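Local coordinates for protein 3-deoxy-d-manno-octulosonic-acid transferase (Acinetobacter baumannii, PDB 4BFC) that probably transfers Kdo from CMP-Kdo to a lipid A precursor in lipopolysaccharide synthesis, this fragment being its C-terminal CMP-Kdo-binding domain, at residues Ala48-Pro53 with Val76-Pro81; Thr98-Met103 with Leu115-Gly120; Asp171-Glu176 with Ala207-Val212. One frame throughout, in Å; residues are numbered along the deposited sequence. Where two conformers were deposited one is given.

Overall arrangement
All three contacts belong to one Rossmann-like domain built on a parallel sheet, but only contacts 1 and 2 reach that sheet. Contact 1 is the most buried: it joins strands 43-50 and 72-78 at their C-terminal ends, where backbone bonding gives way to histidines, an arginine and a bound sulfate. Contact 2, about 12 Å away between centres, lies at the outermost strand 98-100 and is ruled by one buried carboxylate; the two touch through Val76 and Ala116. Contact 3 is partly buried, lies across the chain's centre from contact 2, about 32 Å away between centres, and packs two helices by apolar contacts plus one amide bond.

Contact 1 of 3, residues Ala48-Pro53 with Val76-Pro81; sequences ASTHAP and VVPRHP. With SO4 (sulfate ion), chain B.
Thr50 O is held by two donors, Arg79 N at 2.8 Å and a water at 2.7 Å. The amide of Arg79 comes in the carbonyl plane, on a lone pair, and its N-H points almost straight at the oxygen (173°). The same water accepts from His80 N and is hydrogen-bonded to His80 ND1, tying the imidazole to the neighbouring strand end. Deeper in the sheet, Ala48 pairs with Val77 in parallel, and Thr50 with Pro78 after a beta bulge; Thr50 N adds a weak bond to Val77 O. Thr50 OG1 rests against Pro78 CA at 3.3 Å while bonding to Glu55.

Beyond the strands the side chains gather around a sulfate. The edge of His80 meets the face of His51 in a T-shaped stack, planes at 84°, with the two CE1 atoms 3.4 Å apart. His51 NE2 is bonded to His145. Arg79 leaves with CG anti to its backbone N (chi1 177°) and bends at chi2, running alongside His51. Arg79 NE then meets sulfate O4 in the guanidinium plane at 2.9 Å, and His80 NE2 grips sulfate O3 at 2.6 Å. A second water links Arg79 NH1 to Ser49 OG.

Strands 43-50 and 72-78, with helix 54-68 between them, form a beta-alpha-beta unit, and the anion sits beyond their C-terminal ends, where Rossmann-like folds commonly bind ligands. Although the sulfate probably came from the crystallisation liquor, its grip by Arg79 and His80 is consistent with a site suited to an anionic group.

Contact 2 of 3, residues Thr98-Met103 with Leu115-Gly120; sequences THRRSM and LADSMG
Thr98 opens the contact with its methyl, CG2 lying 4.1 Å from Leu115 CB, while its hydroxyl bonds to Leu96 O. At His99 the backbone takes over: Leu115 N donates to His99 O at 2.8 Å. Arg100 pairs with Leu115 in a parallel bridge, and its CA-H approaches Leu115 O. From the face it shares with Leu115, its side chain bends at chi3 (76°) to bring the guanidinium side-on to Asp117, NE and NH2 both reaching OD2 in a salt bridge. Arg100 NE, at 2.8 Å, meets Asp117 OD2 from above the carboxylate plane; NH2 approaches on the anti side, somewhat out of the plane. NH2 also bridges to Asp85, and Phe88 makes a cation-pi contact with the group.

Arg101 continues the backbone pairing, its N bonding to Leu115 O at 3.0 Å. Arg101 CG packs against Ser118 CB at 3.8 Å, whereas its guanidinium leads away to Glu121, which also binds Ser118 OG. Ser102, in a short 3-10 turn, closes on the carboxylate with both donors: N bonds to Asp117 OD1 at 2.8 Å and OG to OD2 at 2.6 Å, each on the syn side but tilted well out of plane. Asp117, itself the centre of an inverse gamma turn, can meet them because its CG stands between the backbone N and the carbonyl carbon (chi1 58°).

Asp117 OD2 thus accepts three bonds and OD1 one, compensating the buried carboxylate and fastening the chain beyond strand 113-115 to the turn after edge strand 98-100. So many donors, one a guanidinium, would be expected to keep Asp117 ionised.

Contact 3 of 3, residues Asp171-Glu176 with Ala207-Val212; sequences DEFIDE and AQAHKV
Val212 packs tightly over the ring of Phe173, its CG1 lying 3.6 Å from the ring centroid and 14° off the normal in a CH-pi contact. The methyl sits over the centre of one face, with CG1 anti to the backbone N (chi1 177°), while Val212 CG2 presses on Glu176 CG at 3.4 Å. The ring also reaches the backbone of the opposing helix, Phe173 CE1 standing 3.6 Å from Ala209 O. Met151, from helix 148-152, touches both Phe173 and Ala209 and extends this apolar core.

Around Glu176 the contact becomes polar and looser. Gln208, bent at chi2, directs NE2 to Glu176 O at 2.8 Å; the acceptor lies in the amide plane, but the donor is tilted from the carbonyl plane. Its other amide atom, OE1, accepts from exposed Lys211 NZ, whose ammonium remains 6.1 Å from Glu176 OE1.

The helical segments 171-175 and 207-212 have N-to-C directions 130° apart, and their axes are 9.7 Å apart at closest approach. Phe173 and Val212 supply the buried apolar fit, while Gln208 satisfies the Glu176 carbonyl where the chain leaves helix 167-175, so that a single side-chain amide ties this carbonyl to helix 199-214.

Contact 1 of 3, residues Ala48-Pro53 with Val76-Pro81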
loop_
_atom_site.group_PDB
_atom_site.type_symbol
_atom_site.label_atom_id
_atom_site.label_comp_id
_atom_site.label_asym_id
_atom_site.label_seq_id
_atom_site.Cartn_x
_atom_site.Cartn_y
_atom_site.Cartn_z
ATOM N N ALA A 48 11.086 -7.249 11.050
ATOM C CA ALA A 48 9.729 -6.657 11.192
ATOM C C ALA A 48 9.385 -5.828 10.003
ATOM O O ALA A 48 10.219 -5.089 9.470
ATOM C CB ALA A 48 9.672 -5.810 12.458
ATOM N N SER A 49 8.113 -5.932 9.586
ATOM C CA SER A 49 7.647 -5.169 8.403
ATOM C C SER A 49 8.491 -5.398 7.142
ATOM O O SER A 49 8.855 -4.457 6.425
ATOM C CB SER A 49 7.526 -3.692 8.731
ATOM O OG SER A 49 6.585 -3.526 9.768
ATOM N N THR A 50 8.787 -6.654 6.873
ATOM C CA THR A 50 9.678 -7.031 5.794
ATOM C C THR A 50 8.946 -7.067 4.463
ATOM O O THR A 50 7.723 -7.291 4.372
ATOM C CB THR A 50 10.337 -8.410 6.032
ATOM O OG1 THR A 50 9.335 -9.370 6.363
ATOM C CG2 THR A 50 11.359 -8.303 7.204
ATOM N N HIS A 51 9.736 -6.831 3.417
ATOM C CA HIS A 51 9.389 -6.976 1.990
ATOM C C HIS A 51 10.348 -7.911 1.301
ATOM O O HIS A 51 11.500 -8.041 1.773
ATOM C CB HIS A 51 9.536 -5.629 1.275
ATOM C CG HIS A 51 8.644 -4.509 1.781
ATOM N ND1 HIS A 51 7.882 -3.768 0.943
ATOM C CD2 HIS A 51 8.415 -4.018 3.065
ATOM C CE1 HIS A 51 7.253 -2.802 1.681
ATOM N NE2 HIS A 51 7.566 -2.970 2.953
ATOM N N ALA A 52 9.951 -8.489 0.147
ATOM C CA ALA A 52 10.868 -9.300 -0.679
ATOM C C ALA A 52 11.976 -8.348 -1.155
ATOM O O ALA A 52 11.697 -7.208 -1.545
ATOM C CB ALA A 52 10.157 -9.882 -1.867
ATOM N N PRO A 53 13.236 -8.787 -1.159
ATOM C CA PRO A 53 13.816 -10.133 -0.888
ATOM C C PRO A 53 14.443 -10.178 0.520
ATOM O O PRO A 53 15.310 -11.025 0.814
ATOM C CB PRO A 53 14.923 -10.203 -1.951
ATOM C CG PRO A 53 15.457 -8.838 -1.939
ATOM C CD PRO A 53 14.248 -7.911 -1.790
ATOM N N VAL A 76 9.621 -13.531 12.294
ATOM C CA VAL A 76 9.494 -12.855 10.961
ATOM C C VAL A 76 8.074 -12.270 10.844
ATOM O O VAL A 76 7.115 -13.004 11.036
ATOM C CB VAL A 76 9.762 -13.862 9.808
ATOM C CG1 VAL A 76 9.629 -13.132 8.495
ATOM C CG2 VAL A 76 11.205 -14.395 9.948
ATOM N N VAL A 77 7.985 -10.956 10.599
ATOM C CA VAL A 77 6.681 -10.272 10.548
ATOM C C VAL A 77 6.583 -9.585 9.174
ATOM O O VAL A 77 6.975 -8.415 9.015
ATOM C CB VAL A 77 6.504 -9.261 11.703
ATOM C CG1 VAL A 77 5.021 -8.837 11.788
ATOM C CG2 VAL A 77 7.105 -9.766 13.029
ATOM N N PRO A 78 6.136 -10.273 8.144
ATOM C CA PRO A 78 6.111 -9.636 6.800
ATOM C C PRO A 78 5.102 -8.451 6.783
ATOM O O PRO A 78 4.070 -8.426 7.566
ATOM C CB PRO A 78 5.569 -10.764 5.882
ATOM C CG PRO A 78 6.053 -11.981 6.648
ATOM C CD PRO A 78 5.674 -11.681 8.056
ATOM N N ARG A 79 5.432 -7.390 6.045
ATOM C CA ARG A 79 4.587 -6.181 6.026
ATOM C C ARG A 79 3.203 -6.450 5.458
ATOM O O ARG A 79 2.198 -5.917 5.932
ATOM C CB ARG A 79 5.325 -5.143 5.147
ATOM C CG ARG A 79 4.527 -3.838 4.962
ATOM C CD ARG A 79 4.291 -3.147 6.296
ATOM N NE ARG A 79 3.636 -1.838 6.115
ATOM C CZ ARG A 79 3.168 -1.088 7.070
ATOM N NH1 ARG A 79 3.244 -1.499 8.338
ATOM N NH2 ARG A 79 2.688 0.144 6.734
ATOM N N HIS A 80 3.166 -7.274 4.415
ATOM C CA HIS A 80 1.933 -7.502 3.689
ATOM C C HIS A 80 1.329 -8.849 3.967
ATOM O O HIS A 80 1.887 -9.905 3.597
ATOM C CB HIS A 80 2.136 -7.332 2.209
ATOM C CG HIS A 80 2.765 -6.016 1.838
ATOM N ND1 HIS A 80 4.100 -5.893 1.628
ATOM C CD2 HIS A 80 2.225 -4.748 1.772
ATOM C CE1 HIS A 80 4.366 -4.579 1.388
ATOM N NE2 HIS A 80 3.206 -3.898 1.435
ATOM N N PRO A 81 0.103 -8.864 4.573
ATOM C CA PRO A 81 -0.489 -10.194 4.844
ATOM C C PRO A 81 -0.650 -11.188 3.684
ATOM O O PRO A 81 -0.586 -12.449 3.902
ATOM C CB PRO A 81 -1.814 -9.852 5.555
ATOM C CG PRO A 81 -1.476 -8.566 6.253
ATOM C CD PRO A 81 -0.679 -7.800 5.213
HETATM S S SO4 B . 3.766 -0.449 2.145
HETATM O O1 SO4 B . 3.223 0.946 1.969
HETATM O O2 SO4 B . 5.235 -0.338 2.348
HETATM O O3 SO4 B . 3.579 -1.356 0.972
HETATM O O4 SO4 B . 3.190 -0.913 3.389
HETATM O O HOH W 1 3.940 -4.153 9.602
HETATM O O HOH W 2 5.624 -7.922 2.803
#

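Contact 2 of 3, residues Thr98-Met103 with Leu115-Gly120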
loop_
_atom_site.group_PDB
_atom_site.type_symbol
_atom_site.label_atom_id
_atom_site.label_comp_id
_atom_site.label_asym_id
_atom_site.label_seq_id
_atom_site.Cartn_x
_atom_site.Cartn_y
_atom_site.Cartn_z
ATOM N N THR A 98 9.971 -24.103 11.273
ATOM C CA THR A 98 9.143 -22.868 11.275
ATOM C C THR A 98 7.738 -23.141 11.820
ATOM O O THR A 98 7.078 -24.093 11.355
ATOM C CB THR A 98 9.027 -22.344 9.834
ATOM O OG1 THR A 98 10.331 -22.231 9.239
ATOM C CG2 THR A 98 8.297 -20.908 9.735
ATOM N N HIS A 99 7.356 -22.402 12.849
ATOM C CA HIS A 99 6.031 -22.440 13.461
ATOM C C HIS A 99 5.318 -21.157 13.182
ATOM O O HIS A 99 5.950 -20.091 12.885
ATOM C CB HIS A 99 6.156 -22.765 14.938
ATOM C CG HIS A 99 6.806 -24.099 15.159
ATOM N ND1 HIS A 99 6.308 -25.260 14.632
ATOM C CD2 HIS A 99 8.018 -24.422 15.746
ATOM C CE1 HIS A 99 7.161 -26.276 14.945
ATOM N NE2 HIS A 99 8.194 -25.758 15.611
ATOM N N ARG A 100 3.990 -21.246 13.158
ATOM C CA ARG A 100 3.128 -20.127 12.653
ATOM C C ARG A 100 2.097 -19.634 13.644
ATOM O O ARG A 100 1.320 -20.427 14.217
ATOM C CB ARG A 100 2.380 -20.546 11.367
ATOM C CG ARG A 100 3.238 -21.062 10.240
ATOM C CD ARG A 100 2.378 -21.455 9.066
ATOM N NE ARG A 100 1.940 -20.249 8.376
ATOM C CZ ARG A 100 1.621 -20.186 7.051
ATOM N NH1 ARG A 100 1.658 -21.264 6.255
ATOM N NH2 ARG A 100 1.306 -18.993 6.494
ATOM N N ARG A 101 2.073 -18.335 13.914
ATOM C CA ARG A 101 1.080 -17.744 14.765
ATOM C C ARG A 101 -0.326 -18.074 14.213
ATOM O O ARG A 101 -1.230 -18.344 14.991
ATOM C CB ARG A 101 1.284 -16.196 14.786
ATOM C CG ARG A 101 0.304 -15.397 15.614
ATOM C CD ARG A 101 0.371 -15.791 17.090
ATOM N NE ARG A 101 -0.181 -14.749 17.914
ATOM C CZ ARG A 101 -0.269 -14.844 19.237
ATOM N NH1 ARG A 101 0.105 -15.975 19.819
ATOM N NH2 ARG A 101 -0.759 -13.828 19.930
ATOM N N SER A 102 -0.481 -18.061 12.893
ATOM C CA SER A 102 -1.838 -18.296 12.322
ATOM C C SER A 102 -2.411 -19.661 12.608
ATOM O O SER A 102 -3.639 -19.845 12.435
ATOM C CB SER A 102 -1.834 -18.103 10.821
ATOM O OG SER A 102 -1.101 -19.059 10.105
ATOM N N MET A 103 -1.532 -20.604 12.974
ATOM C CA MET A 103 -1.958 -21.974 13.322
ATOM C C MET A 103 -2.016 -22.196 14.830
ATOM O O MET A 103 -2.102 -23.356 15.315
ATOM C CB MET A 103 -1.037 -22.978 12.679
ATOM C CG MET A 103 -0.994 -22.901 11.173
ATOM S SD MET A 103 0.203 -24.061 10.558
ATOM C CE MET A 103 -0.222 -25.621 11.372
ATOM N N LEU A 115 7.102 -17.644 12.308
ATOM C CA LEU A 115 6.395 -16.740 11.377
ATOM C C LEU A 115 5.180 -16.137 12.079
ATOM O O LEU A 115 4.177 -16.847 12.422
ATOM C CB LEU A 115 6.013 -17.473 10.139
ATOM C CG LEU A 115 5.232 -16.713 9.087
ATOM C CD1 LEU A 115 5.998 -15.454 8.580
ATOM C CD2 LEU A 115 4.975 -17.661 7.906
ATOM N N ALA A 116 5.265 -14.841 12.353
ATOM C CA ALA A 116 4.204 -14.117 13.018
ATOM C C ALA A 116 3.167 -13.591 12.006
ATOM O O ALA A 116 3.029 -12.370 11.719
ATOM C CB ALA A 116 4.770 -13.014 13.970
ATOM N N ASP A 117 2.467 -14.533 11.429
ATOM C CA ASP A 117 1.538 -14.318 10.306
ATOM C C ASP A 117 0.137 -14.019 10.841
ATOM O O ASP A 117 -0.821 -14.824 10.588
ATOM C CB ASP A 117 1.583 -15.454 9.281
ATOM C CG ASP A 117 1.274 -16.852 9.860
ATOM O OD1 ASP A 117 1.338 -17.031 11.098
ATOM O OD2 ASP A 117 0.881 -17.685 9.028
ATOM N N SER A 118 0.018 -12.853 11.460
ATOM C CA SER A 118 -1.244 -12.369 12.013
ATOM C C SER A 118 -1.342 -10.856 11.850
ATOM O O SER A 118 -0.386 -10.201 11.511
ATOM C CB SER A 118 -1.274 -12.732 13.481
ATOM O OG SER A 118 -0.345 -11.939 14.244
ATOM N N MET A 119 -2.515 -10.262 12.101
ATOM C CA MET A 119 -2.643 -8.841 11.896
ATOM C C MET A 119 -2.696 -8.117 13.246
ATOM O O MET A 119 -3.252 -8.636 14.231
ATOM C CB MET A 119 -3.858 -8.552 10.987
ATOM C CG MET A 119 -3.684 -9.076 9.549
ATOM S SD MET A 119 -4.693 -8.124 8.426
ATOM C CE MET A 119 -5.209 -9.394 7.263
ATOM N N GLY A 120 -1.980 -7.009 13.380
ATOM C CA GLY A 120 -2.142 -6.113 14.510
ATOM C C GLY A 120 -1.296 -6.410 15.737
ATOM O O GLY A 120 -1.543 -5.864 16.807
#

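Contact 3 of 3, residues Asp171-Glu176 with Ala207-Val212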
loop_
_atom_site.group_PDB
_atom_site.type_symbol
_atom_site.label_atom_id
_atom_site.label_comp_id
_atom_site.label_asym_id
_atom_site.label_seq_id
_atom_site.Cartn_x
_atom_site.Cartn_y
_atom_site.Cartn_z
ATOM N N ASP A 171 17.576 9.880 10.640
ATOM C CA ASP A 171 18.753 10.787 10.868
ATOM C C ASP A 171 18.849 11.358 12.280
ATOM O O ASP A 171 19.955 11.457 12.815
ATOM C CB ASP A 171 18.817 11.901 9.839
ATOM C CG ASP A 171 19.167 11.409 8.463
ATOM O OD1 ASP A 171 19.671 10.280 8.322
ATOM O OD2 ASP A 171 18.928 12.165 7.514
ATOM N N GLU A 172 17.744 11.695 12.919
ATOM C CA GLU A 172 17.817 12.163 14.317
ATOM C C GLU A 172 18.466 11.072 15.205
ATOM O O GLU A 172 19.249 11.357 16.125
ATOM C CB GLU A 172 16.431 12.431 14.868
ATOM C CG GLU A 172 15.790 13.742 14.443
ATOM C CD GLU A 172 14.299 13.818 14.751
ATOM O OE1 GLU A 172 13.737 12.911 15.419
ATOM O OE2 GLU A 172 13.666 14.785 14.302
ATOM N N PHE A 173 18.138 9.811 14.912
ATOM C CA PHE A 173 18.687 8.698 15.659
ATOM C C PHE A 173 20.142 8.332 15.255
ATOM O O PHE A 173 20.941 7.969 16.124
ATOM C CB PHE A 173 17.719 7.506 15.630
ATOM C CG PHE A 173 16.517 7.681 16.553
ATOM C CD1 PHE A 173 16.529 7.260 17.863
ATOM C CD2 PHE A 173 15.339 8.238 16.063
ATOM C CE1 PHE A 173 15.438 7.419 18.703
ATOM C CE2 PHE A 173 14.232 8.427 16.890
ATOM C CZ PHE A 173 14.270 7.997 18.217
ATOM N N ILE A 174 20.515 8.495 13.989
ATOM C CA ILE A 174 21.890 8.252 13.572
ATOM C C ILE A 174 22.785 9.315 14.224
ATOM O O ILE A 174 23.891 8.986 14.693
ATOM C CB ILE A 174 22.052 8.318 12.028
ATOM C CG1 ILE A 174 21.292 7.174 11.312
ATOM C CG2 ILE A 174 23.525 8.300 11.592
ATOM C CD1 ILE A 174 21.307 7.399 9.802
ATOM N N ASP A 175 22.300 10.561 14.295
ATOM C CA ASP A 175 23.103 11.669 14.864
ATOM C C ASP A 175 23.418 11.465 16.331
ATOM O O ASP A 175 24.423 11.985 16.801
ATOM C CB ASP A 175 22.406 13.021 14.748
ATOM C CG ASP A 175 22.248 13.481 13.326
ATOM O OD1 ASP A 175 22.962 12.993 12.424
ATOM O OD2 ASP A 175 21.384 14.358 13.118
ATOM N N GLU A 176 22.560 10.759 17.064
ATOM C CA GLU A 176 22.826 10.459 18.482
ATOM C C GLU A 176 23.344 9.022 18.767
ATOM O O GLU A 176 23.270 8.581 19.935
ATOM C CB GLU A 176 21.579 10.709 19.306
ATOM C CG GLU A 176 21.048 12.130 19.197
ATOM C CD GLU A 176 22.018 13.148 19.720
ATOM O OE1 GLU A 176 22.494 12.972 20.865
ATOM O OE2 GLU A 176 22.298 14.124 18.983
ATOM N N ALA A 207 20.064 3.581 25.735
ATOM C CA ALA A 207 20.199 4.888 26.403
ATOM C C ALA A 207 20.154 6.098 25.444
ATOM O O ALA A 207 19.414 7.049 25.689
ATOM C CB ALA A 207 21.451 4.912 27.299
ATOM N N GLN A 208 20.913 6.049 24.349
ATOM C CA GLN A 208 20.947 7.123 23.391
ATOM C C GLN A 208 19.597 7.265 22.703
ATOM O O GLN A 208 19.175 8.388 22.384
ATOM C CB GLN A 208 22.006 6.884 22.320
ATOM C CG GLN A 208 23.447 7.038 22.758
ATOM C CD GLN A 208 23.681 8.388 23.394
ATOM O OE1 GLN A 208 23.924 8.467 24.588
ATOM N NE2 GLN A 208 23.548 9.467 22.610
ATOM N N ALA A 209 18.935 6.126 22.420
ATOM C CA ALA A 209 17.583 6.149 21.839
ATOM C C ALA A 209 16.589 6.869 22.735
ATOM O O ALA A 209 15.849 7.769 22.277
ATOM C CB ALA A 209 17.092 4.709 21.586
ATOM N N HIS A 210 16.572 6.474 24.006
ATOM C CA HIS A 210 15.772 7.180 25.016
ATOM C C HIS A 210 16.017 8.660 25.175
ATOM O O HIS A 210 15.076 9.400 25.478
ATOM C CB HIS A 210 15.733 6.432 26.352
ATOM C CG HIS A 210 14.519 5.556 26.475
ATOM N ND1 HIS A 210 13.477 5.865 27.278
ATOM C CD2 HIS A 210 14.151 4.396 25.772
ATOM C CE1 HIS A 210 12.509 4.924 27.135
ATOM N NE2 HIS A 210 12.924 4.029 26.210
ATOM N N LYS A 211 17.243 9.117 24.930
ATOM C CA LYS A 211 17.536 10.555 24.862
ATOM C C LYS A 211 16.792 11.241 23.711
ATOM O O LYS A 211 16.093 12.241 23.910
ATOM C CB LYS A 211 19.037 10.818 24.694
ATOM C CG LYS A 211 19.818 11.064 25.984
ATOM C CD LYS A 211 21.303 11.229 25.672
ATOM C CE LYS A 211 22.179 10.874 26.869
ATOM N NZ LYS A 211 23.614 10.764 26.481
ATOM N N VAL A 212 16.949 10.706 22.500
ATOM C CA VAL A 212 16.303 11.275 21.334
ATOM C C VAL A 212 14.798 11.263 21.594
ATOM O O VAL A 212 14.116 12.233 21.282
ATOM C CB VAL A 212 16.613 10.484 20.050
ATOM C CG1 VAL A 212 15.859 11.045 18.841
ATOM C CG2 VAL A 212 18.110 10.459 19.778
#